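PDB 4H0A: uncharacterized protein from Staphylococcus aureus subsp. aureus, which is of unknown function but belongs to the CAP family of cysteine-rich secretory proteins and carries an additional CAP-associated N-terminal region. Local coordinates for residues K36-W44 with V93-S103. Residues are numbered along the deposited sequence; the frame is centred on the assembly and turned at random.
Sequences KPKEGVGTW and VYATGEKVNVS
Pro-37 meets Ser-103 at the start of the contact, its CB 3.6 Å from Ser-103 O. Glu-39 then reaches across to Asn-101. Its chi1 of 60° puts CG between the backbone N and the carbonyl carbon, and the chain runs on extended past Ser-103. There OE1 accepts a hydrogen bond from Asn-101 ND2 at 3.0 Å, using its anti lone pair. OE1 lies nearly in the amide plane of Asn-101, although the carboxylate and amide planes are turned 59° apart. The amide is fixed from its other end as well. Asn-101 OD1 accepts from Ser-103 N, which makes an Asx turn, and from Ser-103 OG. Gly-40, with a positive phi, passes close to Asn-101, its CA 3.3 Å from Asn-101 O. Val-41 N donates to the same carbonyl at 2.9 Å, a nearly straight bond. The Val-41 side chain points toward 93-103 and is buried there. CB lies 3.9 Å from Val-93 CG1, CG1 faces Ala-95 CB, and CG2 runs alongside Val-102 CG1. One water accepts from Gly-42 N and donates to Glu-39 O and Ser-103 O, bridging the two segments. The Trp-44 indole lays one face against the Val-41 backbone, with Val-41 CA 3.7 Å above the ring centre. CE3 of the same ring meets Val-93 CG2 obliquely. Segment 93-103 lies within the CAP-associated N-terminal family region, and the loop before helix 50-56 covers one face of its seven-stranded antiparallel sheet. Trp-44 also meets the rings of Phe-56 in that helix and Tyr-81 in strand 79-86, while Val-41 reaches Phe-171 of strand 166-172. Tyr-94 points away from the loop, to helix 201-219 on the opposite face of the sheet.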
loop_
_atom_site.group_PDB
_atom_site.type_symbol
_atom_site.label_atom_id
_atom_site.label_comp_id
_atom_site.label_asym_id
_atom_site.label_seq_id
_atom_site.Cartn_x
_atom_site.Cartn_y
_atom_site.Cartn_z
ATOM N N LYS A 36 -10.632 19.903 8.821
ATOM C CA LYS A 36 -9.307 19.532 8.329
ATOM C C LYS A 36 -8.408 19.168 9.521
ATOM O O LYS A 36 -8.670 19.613 10.641
ATOM C CB LYS A 36 -8.679 20.664 7.486
ATOM C CG LYS A 36 -8.255 21.918 8.264
ATOM C CD LYS A 36 -7.834 23.042 7.321
ATOM C CE LYS A 36 -7.322 24.255 8.056
ATOM N NZ LYS A 36 -6.701 25.242 7.132
ATOM N N PRO A 37 -7.357 18.350 9.335
ATOM C CA PRO A 37 -6.491 18.031 10.485
ATOM C C PRO A 37 -5.726 19.279 10.924
ATOM O O PRO A 37 -5.400 20.114 10.086
ATOM C CB PRO A 37 -5.578 16.914 9.962
ATOM C CG PRO A 37 -6.036 16.624 8.566
ATOM C CD PRO A 37 -6.853 17.753 8.087
ATOM N N LYS A 38 -5.532 19.450 12.233
ATOM C CA LYS A 38 -4.831 20.611 12.795
ATOM C C LYS A 38 -3.316 20.368 12.894
ATOM O O LYS A 38 -2.549 21.327 12.990
ATOM C CB LYS A 38 -5.386 20.936 14.194
ATOM C CG LYS A 38 -6.887 21.215 14.205
ATOM C CD LYS A 38 -7.391 21.665 15.581
ATOM C CE LYS A 38 -7.231 23.151 15.812
ATOM N NZ LYS A 38 -7.813 23.578 17.113
ATOM N N GLU A 39 -2.896 19.095 12.896
ATOM C CA GLU A 39 -1.500 18.693 13.041
ATOM C C GLU A 39 -1.257 17.358 12.347
ATOM O O GLU A 39 -2.207 16.677 11.959
ATOM C CB GLU A 39 -1.164 18.565 14.545
ATOM C CG GLU A 39 -2.016 17.527 15.266
ATOM C CD GLU A 39 -1.789 17.426 16.761
ATOM O OE1 GLU A 39 -0.835 16.723 17.167
ATOM O OE2 GLU A 39 -2.601 17.996 17.525
ATOM N N GLY A 40 0.006 16.981 12.237
ATOM C CA GLY A 40 0.386 15.702 11.658
ATOM C C GLY A 40 0.456 15.685 10.148
ATOM O O GLY A 40 0.370 16.733 9.501
ATOM N N VAL A 41 0.565 14.468 9.581
ATOM C CA VAL A 41 0.789 14.278 8.148
ATOM C C VAL A 41 -0.360 14.804 7.289
ATOM O O VAL A 41 -0.097 15.246 6.174
ATOM C CB VAL A 41 1.168 12.830 7.746
ATOM C CG1 VAL A 41 2.262 12.268 8.642
ATOM C CG2 VAL A 41 -0.032 11.914 7.724
ATOM N N GLY A 42 -1.582 14.846 7.815
ATOM C CA GLY A 42 -2.707 15.415 7.083
ATOM C C GLY A 42 -2.509 16.875 6.698
ATOM O O GLY A 42 -2.991 17.307 5.644
ATOM N N THR A 43 -1.743 17.641 7.512
ATOM C CA THR A 43 -1.442 19.050 7.212
ATOM C C THR A 43 -0.370 19.179 6.109
ATOM O O THR A 43 -0.172 20.284 5.615
ATOM C CB THR A 43 -0.973 19.815 8.468
ATOM O OG1 THR A 43 0.291 19.300 8.910
ATOM C CG2 THR A 43 -2.006 19.792 9.602
ATOM N N TRP A 44 0.339 18.087 5.744
ATOM C CA TRP A 44 1.369 18.148 4.701
ATOM C C TRP A 44 0.743 18.213 3.312
ATOM O O TRP A 44 1.358 18.764 2.416
ATOM C CB TRP A 44 2.326 16.940 4.754
ATOM C CG TRP A 44 2.990 16.684 6.080
ATOM C CD1 TRP A 44 2.972 17.480 7.189
ATOM C CD2 TRP A 44 3.830 15.569 6.400
ATOM N NE1 TRP A 44 3.709 16.901 8.197
ATOM C CE2 TRP A 44 4.280 15.747 7.725
ATOM C CE3 TRP A 44 4.254 14.437 5.689
ATOM C CZ2 TRP A 44 5.082 14.805 8.371
ATOM C CZ3 TRP A 44 5.089 13.528 6.314
ATOM C CH2 TRP A 44 5.472 13.704 7.646
ATOM N N VAL A 93 0.163 11.243 1.348
ATOM C CA VAL A 93 1.132 10.773 2.335
ATOM C C VAL A 93 0.632 9.474 2.926
ATOM O O VAL A 93 -0.380 9.485 3.624
ATOM C CB VAL A 93 1.448 11.784 3.472
ATOM C CG1 VAL A 93 2.507 11.202 4.428
ATOM C CG2 VAL A 93 1.922 13.121 2.910
ATOM N N TYR A 94 1.329 8.366 2.658
ATOM C CA TYR A 94 1.057 7.086 3.308
ATOM C C TYR A 94 1.933 7.089 4.560
ATOM O O TYR A 94 3.122 7.357 4.428
ATOM C CB TYR A 94 1.384 5.908 2.368
ATOM C CG TYR A 94 1.393 4.578 3.087
ATOM C CD1 TYR A 94 0.209 3.903 3.360
ATOM C CD2 TYR A 94 2.579 4.046 3.587
ATOM C CE1 TYR A 94 0.209 2.699 4.064
ATOM C CE2 TYR A 94 2.588 2.860 4.313
ATOM C CZ TYR A 94 1.401 2.191 4.550
ATOM O OH TYR A 94 1.426 1.024 5.264
ATOM N N ALA A 95 1.381 6.856 5.756
ATOM C CA ALA A 95 2.195 6.899 6.976
ATOM C C ALA A 95 1.937 5.721 7.871
ATOM O O ALA A 95 0.788 5.335 8.058
ATOM C CB ALA A 95 1.901 8.180 7.748
ATOM N N THR A 96 2.993 5.171 8.474
ATOM C CA THR A 96 2.840 4.103 9.462
ATOM C C THR A 96 4.060 4.108 10.376
ATOM O O THR A 96 5.029 4.811 10.101
ATOM C CB THR A 96 2.606 2.740 8.786
ATOM O OG1 THR A 96 2.204 1.795 9.788
ATOM C CG2 THR A 96 3.824 2.225 8.016
ATOM N N GLY A 97 3.989 3.349 11.454
ATOM C CA GLY A 97 5.100 3.211 12.391
ATOM C C GLY A 97 4.719 3.490 13.828
ATOM O O GLY A 97 3.584 3.876 14.123
ATOM N N GLU A 98 5.700 3.327 14.724
ATOM C CA GLU A 98 5.508 3.523 16.160
ATOM C C GLU A 98 5.307 4.989 16.549
ATOM O O GLU A 98 4.668 5.239 17.572
ATOM C CB GLU A 98 6.719 2.963 16.947
ATOM N N LYS A 99 5.890 5.946 15.802
ATOM C CA LYS A 99 5.804 7.366 16.156
ATOM C C LYS A 99 5.524 8.230 14.925
ATOM O O LYS A 99 6.419 8.891 14.403
ATOM C CB LYS A 99 7.119 7.808 16.856
ATOM C CG LYS A 99 7.130 9.221 17.461
ATOM C CD LYS A 99 6.257 9.354 18.692
ATOM C CE LYS A 99 6.391 10.714 19.335
ATOM N NZ LYS A 99 5.397 10.915 20.425
ATOM N N VAL A 100 4.280 8.191 14.447
ATOM C CA VAL A 100 3.811 9.041 13.357
ATOM C C VAL A 100 2.569 9.747 13.862
ATOM O O VAL A 100 1.811 9.183 14.654
ATOM C CB VAL A 100 3.558 8.331 11.994
ATOM C CG1 VAL A 100 4.850 7.756 11.428
ATOM C CG2 VAL A 100 2.467 7.263 12.085
ATOM N N ASN A 101 2.369 10.978 13.417
ATOM C CA ASN A 101 1.218 11.767 13.796
ATOM C C ASN A 101 0.232 11.741 12.621
ATOM O O ASN A 101 0.438 12.431 11.624
ATOM C CB ASN A 101 1.670 13.173 14.165
ATOM C CG ASN A 101 0.576 14.035 14.725
ATOM O OD1 ASN A 101 -0.614 13.819 14.480
ATOM N ND2 ASN A 101 0.947 15.059 15.467
ATOM N N VAL A 102 -0.825 10.920 12.746
ATOM C CA VAL A 102 -1.872 10.783 11.720
ATOM C C VAL A 102 -3.196 11.339 12.294
ATOM O O VAL A 102 -4.274 10.828 11.978
ATOM C CB VAL A 102 -2.003 9.319 11.195
ATOM C CG1 VAL A 102 -0.823 8.964 10.288
ATOM C CG2 VAL A 102 -2.138 8.302 12.334
ATOM N N SER A 103 -3.111 12.441 13.090
ATOM C CA SER A 103 -4.280 13.064 13.720
ATOM C C SER A 103 -5.360 13.383 12.678
ATOM O O SER A 103 -5.019 13.723 11.545
ATOM C CB SER A 103 -3.890 14.336 14.465
ATOM O OG SER A 103 -3.060 14.030 15.569
HETATM O O HOH W 1 -2.502 14.496 10.468
#